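Putative NADPH:quinone reductase (PDB 3GMS) is of unproven function but probably reduces quinones with NADPH, as a member of the medium-chain dehydrogenase/reductase family with GroES-like and Rossmann-type domains. Local coordinates at residues A[75-80]-A[84-89]; A[171-176]-A[206-211]; A[314-319]-A[325-330]. All blocks are in the same frame, centred on the assembly; numbering follows the deposited sequence. Where two conformers were deposited one is given.

Contact 1 (A[75-80]-A[84-89]); sequences ENVGAF and ELIGKR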
loop_
_atom_site.group_PDB
_atom_site.type_symbol
_atom_site.label_atom_id
_atom_site.label_comp_id
_atom_site.label_asym_id
_atom_site.label_seq_id
_atom_site.Cartn_x
_atom_site.Cartn_y
_atom_site.Cartn_z
ATOM N N GLU A 75 -0.317 -24.612 -5.540
ATOM C CA GLU A 75 -0.915 -25.854 -6.076
ATOM C C GLU A 75 0.034 -26.598 -7.000
ATOM O O GLU A 75 -0.055 -27.837 -7.145
ATOM C CB GLU A 75 -2.172 -25.539 -6.891
ATOM C CG GLU A 75 -3.302 -24.927 -6.118
ATOM C CD GLU A 75 -4.178 -25.941 -5.432
ATOM O OE1 GLU A 75 -3.710 -26.595 -4.472
ATOM O OE2 GLU A 75 -5.350 -26.057 -5.852
ATOM N N ASN A 76 0.883 -25.846 -7.688
ATOM C CA ASN A 76 1.827 -26.451 -8.648
ATOM C C ASN A 76 2.990 -25.503 -8.872
ATOM O O ASN A 76 2.889 -24.307 -8.571
ATOM C CB ASN A 76 1.128 -26.799 -9.965
ATOM C CG ASN A 76 1.799 -27.972 -10.690
ATOM O OD1 ASN A 76 2.821 -28.515 -10.225
ATOM N ND2 ASN A 76 1.224 -28.360 -11.823
ATOM N N VAL A 77 4.106 -26.025 -9.355
ATOM C CA VAL A 77 5.281 -25.214 -9.667
ATOM C C VAL A 77 5.871 -25.705 -10.991
ATOM O O VAL A 77 5.647 -26.859 -11.391
ATOM C CB VAL A 77 6.356 -25.249 -8.538
ATOM C CG1 VAL A 77 5.811 -24.653 -7.213
ATOM C CG2 VAL A 77 6.913 -26.681 -8.308
ATOM N N GLY A 78 6.601 -24.831 -11.672
ATOM C CA GLY A 78 7.273 -25.174 -12.920
ATOM C C GLY A 78 8.542 -25.991 -12.711
ATOM O O GLY A 78 9.004 -26.183 -11.585
ATOM N N ALA A 79 9.107 -26.458 -13.820
ATOM C CA ALA A 79 10.199 -27.461 -13.795
ATOM C C ALA A 79 11.394 -27.153 -12.893
ATOM O O ALA A 79 11.983 -28.068 -12.315
ATOM C CB ALA A 79 10.671 -27.790 -15.239
ATOM N N PHE A 80 11.763 -25.881 -12.772
ATOM C CA PHE A 80 12.988 -25.514 -12.050
ATOM C C PHE A 80 12.761 -25.164 -10.585
ATOM O O PHE A 80 13.703 -24.774 -9.893
ATOM C CB PHE A 80 13.687 -24.316 -12.715
ATOM C CG PHE A 80 14.223 -24.591 -14.094
ATOM C CD1 PHE A 80 14.296 -25.891 -14.601
ATOM C CD2 PHE A 80 14.701 -23.535 -14.880
ATOM C CE1 PHE A 80 14.813 -26.134 -15.886
ATOM C CE2 PHE A 80 15.219 -23.767 -16.164
ATOM C CZ PHE A 80 15.278 -25.066 -16.664
ATOM N N GLU A 84 8.591 -28.887 -2.924
ATOM C CA GLU A 84 8.273 -28.739 -1.484
ATOM C C GLU A 84 7.403 -27.526 -1.230
ATOM O O GLU A 84 6.775 -27.417 -0.187
ATOM C CB GLU A 84 9.526 -28.545 -0.626
ATOM C CG GLU A 84 10.799 -29.211 -1.122
ATOM C CD GLU A 84 10.893 -30.676 -0.756
ATOM O OE1 GLU A 84 12.041 -31.162 -0.586
ATOM O OE2 GLU A 84 9.835 -31.343 -0.643
ATOM N N LEU A 85 7.417 -26.593 -2.177
ATOM C CA LEU A 85 6.607 -25.395 -2.096
ATOM C C LEU A 85 5.130 -25.713 -2.221
ATOM O O LEU A 85 4.303 -24.969 -1.718
ATOM C CB LEU A 85 7.024 -24.421 -3.195
ATOM C CG LEU A 85 6.951 -22.919 -2.925
ATOM C CD1 LEU A 85 7.736 -22.474 -1.690
ATOM C CD2 LEU A 85 7.454 -22.159 -4.159
ATOM N N ILE A 86 4.784 -26.806 -2.900
ATOM C CA ILE A 86 3.377 -27.142 -3.069
ATOM C C ILE A 86 2.700 -27.328 -1.709
ATOM O O ILE A 86 3.239 -27.987 -0.830
ATOM C CB ILE A 86 3.163 -28.370 -3.994
ATOM C CG1 ILE A 86 3.582 -27.997 -5.419
ATOM C CG2 ILE A 86 1.713 -28.808 -3.965
ATOM C CD1 ILE A 86 3.856 -29.165 -6.306
ATOM N N GLY A 87 1.529 -26.717 -1.529
ATOM C CA GLY A 87 0.848 -26.799 -0.250
ATOM C C GLY A 87 1.109 -25.638 0.691
ATOM O O GLY A 87 0.367 -25.468 1.655
ATOM N N LYS A 88 2.151 -24.844 0.424
ATOM C CA LYS A 88 2.551 -23.727 1.309
ATOM C C LYS A 88 1.642 -22.509 1.083
ATOM O O LYS A 88 1.219 -22.287 -0.025
ATOM C CB LYS A 88 4.003 -23.309 1.050
ATOM C CG LYS A 88 5.096 -24.318 1.489
ATOM C CD LYS A 88 5.336 -24.313 2.996
ATOM C CE LYS A 88 6.541 -25.198 3.364
ATOM N NZ LYS A 88 6.363 -26.577 2.832
ATOM N N ARG A 89 1.352 -21.743 2.143
ATOM C CA ARG A 89 0.652 -20.453 2.030
ATOM C C ARG A 89 1.683 -19.362 1.720
ATOM O O ARG A 89 2.692 -19.241 2.407
ATOM C CB ARG A 89 -0.092 -20.087 3.338
ATOM C CG ARG A 89 -1.615 -19.931 3.153
ATOM C CD ARG A 89 -2.416 -19.393 4.376
ATOM N NE ARG A 89 -1.633 -19.519 5.577
ATOM C CZ ARG A 89 -1.534 -18.574 6.494
ATOM N NH1 ARG A 89 -0.721 -18.758 7.509
ATOM N NH2 ARG A 89 -2.214 -17.436 6.375
#
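I86 packs mainly against backbone, lying across E75 and N76 at a classic beta bulge where both residues face F36 on the adjacent strand. Its CG2 methyl sits 3.8 Å from the E75 carbonyl O, while CG1 rests 4.0 Å from N76 CA. With CG1 anti to its own carbonyl carbon (chi1 -67°), the longer branch of I86 runs alongside the N76 side chain, the two pointing the same way, and CD1 ends 4.1 Å from N76 OD1. That amide oxygen is itself engaged: it accepts V77 N at 2.9 Å through a bent bond, from a donor above the amide plane, and also R83 NH1. The bulge lies near the end of strand 71-77 in the GroES-like domain of the medium-chain dehydrogenase fold, and the chain returns toward strand 89-92 through a type II turn from L85 to K88. K88 N closes the turn on L85 O at 3.0 Å, and G87 occupies its third position with phi 95°. A second tie bends the K88 side chain back, NZ reaching E84 O at 3.2 Å. Buried V77 points toward the loop, its CG1 meeting L85 CB at 4.2 Å and I86 CG1 at 4.4 Å. V35 of strand 34-43 touches both V77 and L85, carrying this apolar patch onto the sheet.

Contact 2 (A[171-176]-A[206-211]); sequences RLIAVT and MELTNG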
loop_
_atom_site.group_PDB
_atom_site.type_symbol
_atom_site.label_atom_id
_atom_site.label_comp_id
_atom_site.label_asym_id
_atom_site.label_seq_id
_atom_site.Cartn_x
_atom_site.Cartn_y
_atom_site.Cartn_z
ATOM N N ARG A 171 9.347 10.886 15.687
ATOM C CA ARG A 171 8.181 11.592 16.147
ATOM C C ARG A 171 7.263 11.801 14.950
ATOM O O ARG A 171 7.653 12.453 13.975
ATOM C CB ARG A 171 8.622 12.930 16.790
ATOM C CG ARG A 171 7.493 13.725 17.398
ATOM C CD ARG A 171 7.986 15.013 18.113
ATOM N NE ARG A 171 6.846 15.739 18.681
ATOM C CZ ARG A 171 6.732 17.066 18.703
ATOM N NH1 ARG A 171 7.701 17.814 18.175
ATOM N NH2 ARG A 171 5.645 17.644 19.235
ATOM N N LEU A 172 6.056 11.223 14.999
ATOM C CA LEU A 172 5.092 11.437 13.933
ATOM C C LEU A 172 4.081 12.511 14.243
ATOM O O LEU A 172 3.372 12.459 15.252
ATOM C CB LEU A 172 4.337 10.134 13.572
ATOM C CG LEU A 172 3.157 10.340 12.610
ATOM C CD1 LEU A 172 3.645 10.561 11.166
ATOM C CD2 LEU A 172 2.199 9.153 12.648
ATOM N N ILE A 173 4.007 13.481 13.356
ATOM C CA ILE A 173 2.892 14.379 13.339
ATOM C C ILE A 173 1.919 13.980 12.228
ATOM O O ILE A 173 2.152 14.200 11.021
ATOM C CB ILE A 173 3.353 15.888 13.248
ATOM C CG1 ILE A 173 4.269 16.254 14.431
ATOM C CG2 ILE A 173 2.092 16.810 13.110
ATOM C CD1 ILE A 173 5.091 17.557 14.240
ATOM N N ALA A 174 0.804 13.366 12.643
ATOM C CA ALA A 174 -0.270 12.984 11.724
ATOM C C ALA A 174 -1.085 14.183 11.307
ATOM O O ALA A 174 -1.506 14.983 12.166
ATOM C CB ALA A 174 -1.208 11.944 12.388
ATOM N N VAL A 175 -1.303 14.309 10.009
ATOM C CA VAL A 175 -2.181 15.336 9.436
ATOM C C VAL A 175 -3.382 14.663 8.795
ATOM O O VAL A 175 -3.233 13.844 7.878
ATOM C CB VAL A 175 -1.422 16.219 8.392
ATOM C CG1 VAL A 175 -2.320 17.315 7.824
ATOM C CG2 VAL A 175 -0.178 16.812 9.010
ATOM N N THR A 176 -4.578 15.019 9.268
ATOM C CA THR A 176 -5.820 14.385 8.849
ATOM C C THR A 176 -6.841 15.436 8.402
ATOM O O THR A 176 -6.752 16.625 8.793
ATOM C CB THR A 176 -6.464 13.564 10.006
ATOM O OG1 THR A 176 -6.752 14.443 11.110
ATOM C CG2 THR A 176 -5.558 12.429 10.485
ATOM N N MET A 206 4.694 24.561 13.142
ATOM C CA MET A 206 5.630 25.585 13.651
ATOM C C MET A 206 5.603 25.614 15.200
ATOM O O MET A 206 6.652 25.564 15.845
ATOM C CB MET A 206 5.405 26.956 12.963
ATOM C CG MET A 206 5.892 26.999 11.466
ATOM S SD MET A 206 7.655 26.705 11.251
ATOM C CE MET A 206 8.163 28.337 11.833
ATOM N N GLU A 207 4.412 25.572 15.794
ATOM C CA GLU A 207 4.327 25.464 17.268
ATOM C C GLU A 207 4.953 24.170 17.780
ATOM O O GLU A 207 5.750 24.181 18.725
ATOM C CB GLU A 207 2.882 25.668 17.759
ATOM C CG GLU A 207 2.736 25.556 19.291
ATOM C CD GLU A 207 1.463 26.222 19.812
ATOM O OE1 GLU A 207 0.662 26.696 18.971
ATOM O OE2 GLU A 207 1.263 26.279 21.055
ATOM N N LEU A 208 4.657 23.041 17.106
ATOM C CA LEU A 208 5.098 21.754 17.603
ATOM C C LEU A 208 6.582 21.570 17.477
ATOM O O LEU A 208 7.175 20.754 18.206
ATOM C CB LEU A 208 4.370 20.606 16.873
ATOM C CG LEU A 208 2.869 20.523 17.119
ATOM C CD1 LEU A 208 2.202 19.648 16.031
ATOM C CD2 LEU A 208 2.543 20.042 18.567
ATOM N N THR A 209 7.189 22.306 16.535
ATOM C CA THR A 209 8.626 22.192 16.296
ATOM C C THR A 209 9.427 23.410 16.780
ATOM O O THR A 209 10.604 23.547 16.432
ATOM C CB THR A 209 8.965 21.925 14.795
ATOM O OG1 THR A 209 8.419 22.969 13.971
ATOM C CG2 THR A 209 8.373 20.599 14.376
ATOM N N ASN A 210 8.793 24.270 17.584
ATOM C CA ASN A 210 9.509 25.441 18.137
ATOM C C ASN A 210 10.118 26.322 17.025
ATOM O O ASN A 210 11.271 26.801 17.138
ATOM C CB ASN A 210 10.625 24.991 19.099
ATOM C CG ASN A 210 10.094 24.208 20.296
ATOM O OD1 ASN A 210 9.142 24.624 20.946
ATOM N ND2 ASN A 210 10.713 23.058 20.579
ATOM N N GLY A 211 9.348 26.511 15.965
ATOM C CA GLY A 211 9.744 27.357 14.859
ATOM C C GLY A 211 10.791 26.814 13.907
ATOM O O GLY A 211 11.249 27.535 13.032
#
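L208, in the last turn of helix 201-208, fits against R171 and I173 of strand 171-176, and its side chain meets both along its length. CB comes first, 4.0 Å from R171 NH2 and close to the I173 CD1 methyl as well. At CG the chain forks. The CD1 branch turns to the isoleucine and lies 4.0 Å from I173 CD1, with I173 CG2 scarcely farther. The other branch, CD2, goes to the arginine, with R171 NH2 4.0 Å away. One leucine thus spans an apolar neighbour and the NH2 end of a guanidinium group, while Y192 of the edge strand adds a further neighbour.

The same residue is also gripped through its backbone. R171 holds CG anti to its backbone N (chi1 -176°) and stays extended as far as NE, which carries the guanidinium from the strand to the helix end. There NH1 donates to L208 O at 3.0 Å in a nearly straight bond, 171° at the hydrogen. The oxygen lies at the edge of the guanidinium, within its plane, whereas NH1 stands above the plane of the carbonyl group. Because this carbonyl belongs to the C-terminal turn, where helix carbonyls gather partial negative charge, the arginine probably also interacts favourably with the helix dipole. The two preceding carbonyls are capped from within: G211 N binds M206 O at 2.9 Å and N210 N binds E207 O, a Schellman motif with N210 at C-prime. T209 OG1, bonded to V205 O and G213 N, ties the turn further. Such packing of a crossover helix, here joining strands 192-195 and 214-219, against a parallel sheet is characteristic of the Rossmann fold.

Contact 3 (A[314-319]-A[325-330]); sequences VDVVQS and GKVFLT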
loop_
_atom_site.group_PDB
_atom_site.type_symbol
_atom_site.label_atom_id
_atom_site.label_comp_id
_atom_site.label_asym_id
_atom_site.label_seq_id
_atom_site.Cartn_x
_atom_site.Cartn_y
_atom_site.Cartn_z
ATOM N N VAL A 314 -16.483 -3.133 -4.726
ATOM C CA VAL A 314 -15.812 -1.919 -5.134
ATOM C C VAL A 314 -16.651 -0.710 -4.785
ATOM O O VAL A 314 -16.111 0.268 -4.279
ATOM C CB VAL A 314 -15.351 -1.976 -6.631
ATOM C CG1 VAL A 314 -14.872 -0.612 -7.083
ATOM C CG2 VAL A 314 -14.212 -2.999 -6.759
ATOM N N ASP A 315 -17.974 -0.810 -4.971
ATOM C CA ASP A 315 -18.876 0.275 -4.592
ATOM C C ASP A 315 -18.753 0.664 -3.108
ATOM O O ASP A 315 -18.764 1.850 -2.758
ATOM C CB ASP A 315 -20.311 -0.100 -4.960
ATOM C CG ASP A 315 -21.322 0.922 -4.476
ATOM O OD1 ASP A 315 -21.356 2.042 -5.043
ATOM O OD2 ASP A 315 -22.067 0.602 -3.524
ATOM N N VAL A 316 -18.604 -0.338 -2.235
ATOM C CA VAL A 316 -18.389 -0.080 -0.807
ATOM C C VAL A 316 -17.081 0.692 -0.605
ATOM O O VAL A 316 -17.035 1.704 0.124
ATOM C CB VAL A 316 -18.412 -1.410 0.004
ATOM C CG1 VAL A 316 -17.998 -1.192 1.478
ATOM C CG2 VAL A 316 -19.807 -2.060 -0.068
ATOM N N VAL A 317 -16.019 0.243 -1.266
ATOM C CA VAL A 317 -14.703 0.896 -1.143
ATOM C C VAL A 317 -14.738 2.353 -1.612
ATOM O O VAL A 317 -14.150 3.214 -0.985
ATOM C CB VAL A 317 -13.597 0.106 -1.875
ATOM C CG1 VAL A 317 -12.262 0.845 -1.805
ATOM C CG2 VAL A 317 -13.463 -1.261 -1.225
ATOM N N GLN A 318 -15.456 2.617 -2.691
ATOM C CA GLN A 318 -15.539 3.966 -3.241
ATOM C C GLN A 318 -16.549 4.873 -2.540
ATOM O O GLN A 318 -16.549 6.068 -2.776
ATOM C CB GLN A 318 -15.856 3.899 -4.725
ATOM C CG GLN A 318 -14.864 3.054 -5.453
ATOM C CD GLN A 318 -14.717 3.416 -6.887
ATOM O OE1 GLN A 318 -15.529 3.031 -7.730
ATOM N NE2 GLN A 318 -13.646 4.130 -7.196
ATOM N N SER A 319 -17.377 4.308 -1.670
ATOM C CA SER A 319 -18.479 5.026 -1.018
ATOM C C SER A 319 -17.989 6.098 -0.027
ATOM O O SER A 319 -17.055 5.860 0.739
ATOM C CB SER A 319 -19.402 4.018 -0.322
ATOM O OG SER A 319 -20.284 4.641 0.593
ATOM N N GLY A 325 -11.984 0.139 8.016
ATOM C CA GLY A 325 -11.544 -1.224 7.749
ATOM C C GLY A 325 -11.407 -1.579 6.289
ATOM O O GLY A 325 -11.890 -0.872 5.411
ATOM N N LYS A 326 -10.763 -2.718 6.048
ATOM C CA LYS A 326 -10.465 -3.206 4.722
ATOM C C LYS A 326 -11.551 -4.146 4.146
ATOM O O LYS A 326 -12.030 -5.018 4.850
ATOM C CB LYS A 326 -9.137 -3.961 4.828
ATOM C CG LYS A 326 -8.478 -4.221 3.505
ATOM C CD LYS A 326 -7.980 -2.924 2.838
ATOM C CE LYS A 326 -6.655 -2.468 3.380
ATOM N NZ LYS A 326 -6.123 -1.385 2.525
ATOM N N VAL A 327 -11.939 -3.949 2.875
ATOM C CA VAL A 327 -12.855 -4.834 2.209
ATOM C C VAL A 327 -12.035 -5.896 1.473
ATOM O O VAL A 327 -11.005 -5.577 0.900
ATOM C CB VAL A 327 -13.696 -4.050 1.183
ATOM C CG1 VAL A 327 -14.679 -5.005 0.445
ATOM C CG2 VAL A 327 -14.466 -2.913 1.911
ATOM N N PHE A 328 -12.455 -7.143 1.517
ATOM C CA PHE A 328 -11.716 -8.223 0.846
ATOM C C PHE A 328 -12.539 -9.018 -0.120
ATOM O O PHE A 328 -13.766 -9.172 0.065
ATOM C CB PHE A 328 -11.175 -9.218 1.903
ATOM C CG PHE A 328 -10.207 -8.618 2.880
ATOM C CD1 PHE A 328 -8.819 -8.735 2.674
ATOM C CD2 PHE A 328 -10.656 -7.977 4.035
ATOM C CE1 PHE A 328 -7.932 -8.188 3.587
ATOM C CE2 PHE A 328 -9.752 -7.391 4.953
ATOM C CZ PHE A 328 -8.388 -7.515 4.729
ATOM N N LEU A 329 -11.832 -9.603 -1.100
ATOM C CA LEU A 329 -12.398 -10.561 -2.051
ATOM C C LEU A 329 -11.922 -11.918 -1.667
ATOM O O LEU A 329 -10.711 -12.153 -1.602
ATOM C CB LEU A 329 -11.915 -10.259 -3.475
ATOM C CG LEU A 329 -12.441 -8.944 -4.078
ATOM C CD1 LEU A 329 -11.667 -8.517 -5.330
ATOM C CD2 LEU A 329 -14.013 -8.917 -4.310
ATOM N N THR A 330 -12.861 -12.822 -1.364
ATOM C CA THR A 330 -12.434 -14.071 -0.752
ATOM C C THR A 330 -12.832 -15.224 -1.673
ATOM O O THR A 330 -13.754 -15.081 -2.496
ATOM C CB THR A 330 -13.027 -14.269 0.674
ATOM O OG1 THR A 330 -14.455 -14.367 0.579
ATOM C CG2 THR A 330 -12.636 -13.130 1.638
#
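V316 and V317 meet V327 through aliphatic carbons alone, so no flat group enters the interface; the nearby ring of F328 projects from the other side of strand 326-330, where it packs edge-to-face with F120. The setting is a beta-alpha-beta unit made of strand 301-306, helix 310-318 and strand 326-330, whose two strands are parallel neighbours. V327 points from its strand toward the helix and slots against two consecutive residues of the last helical turns. Its CG2, anti to the carbonyl carbon, does most of the touching: V316 CG1 approaches it to 4.0 Å, and V317 reaches the same methyl from its neighbouring place on the helix. Both helix valines cross V327 at a slant rather than running alongside it. H302 on the companion strand touches V316 and V327 alike, and A313, one turn earlier in the helix, also lies against V327; the strand valine is buried, with H302 and A313 adding to the two helix valines around it. V317 also touches I44, in the loop after strand 34-43. Contact is tightest where V317 CG2 settles at the branch of V327, 3.7 Å from both CB and CG2 of that residue.

In the fold
The three contacts follow one another along the chain without overlap. Contacts 1 and 3 reach the same mixed sheet: strands 71-77 and 326-330 both pair antiparallel with strand 34-43, although the contact centres lie about 30 Å apart. Contact 2 belongs to the separate six-stranded parallel sheet, its centre about 49 Å from that of contact 1, on the opposite side of the chain's centre, and about 32 Å from the centre of contact 3. After building the Rossmann-type domain the chain therefore returns to complete the sheet begun near its start, as in other medium-chain dehydrogenases. The nucleotide would probably bind in the cleft between these two domains.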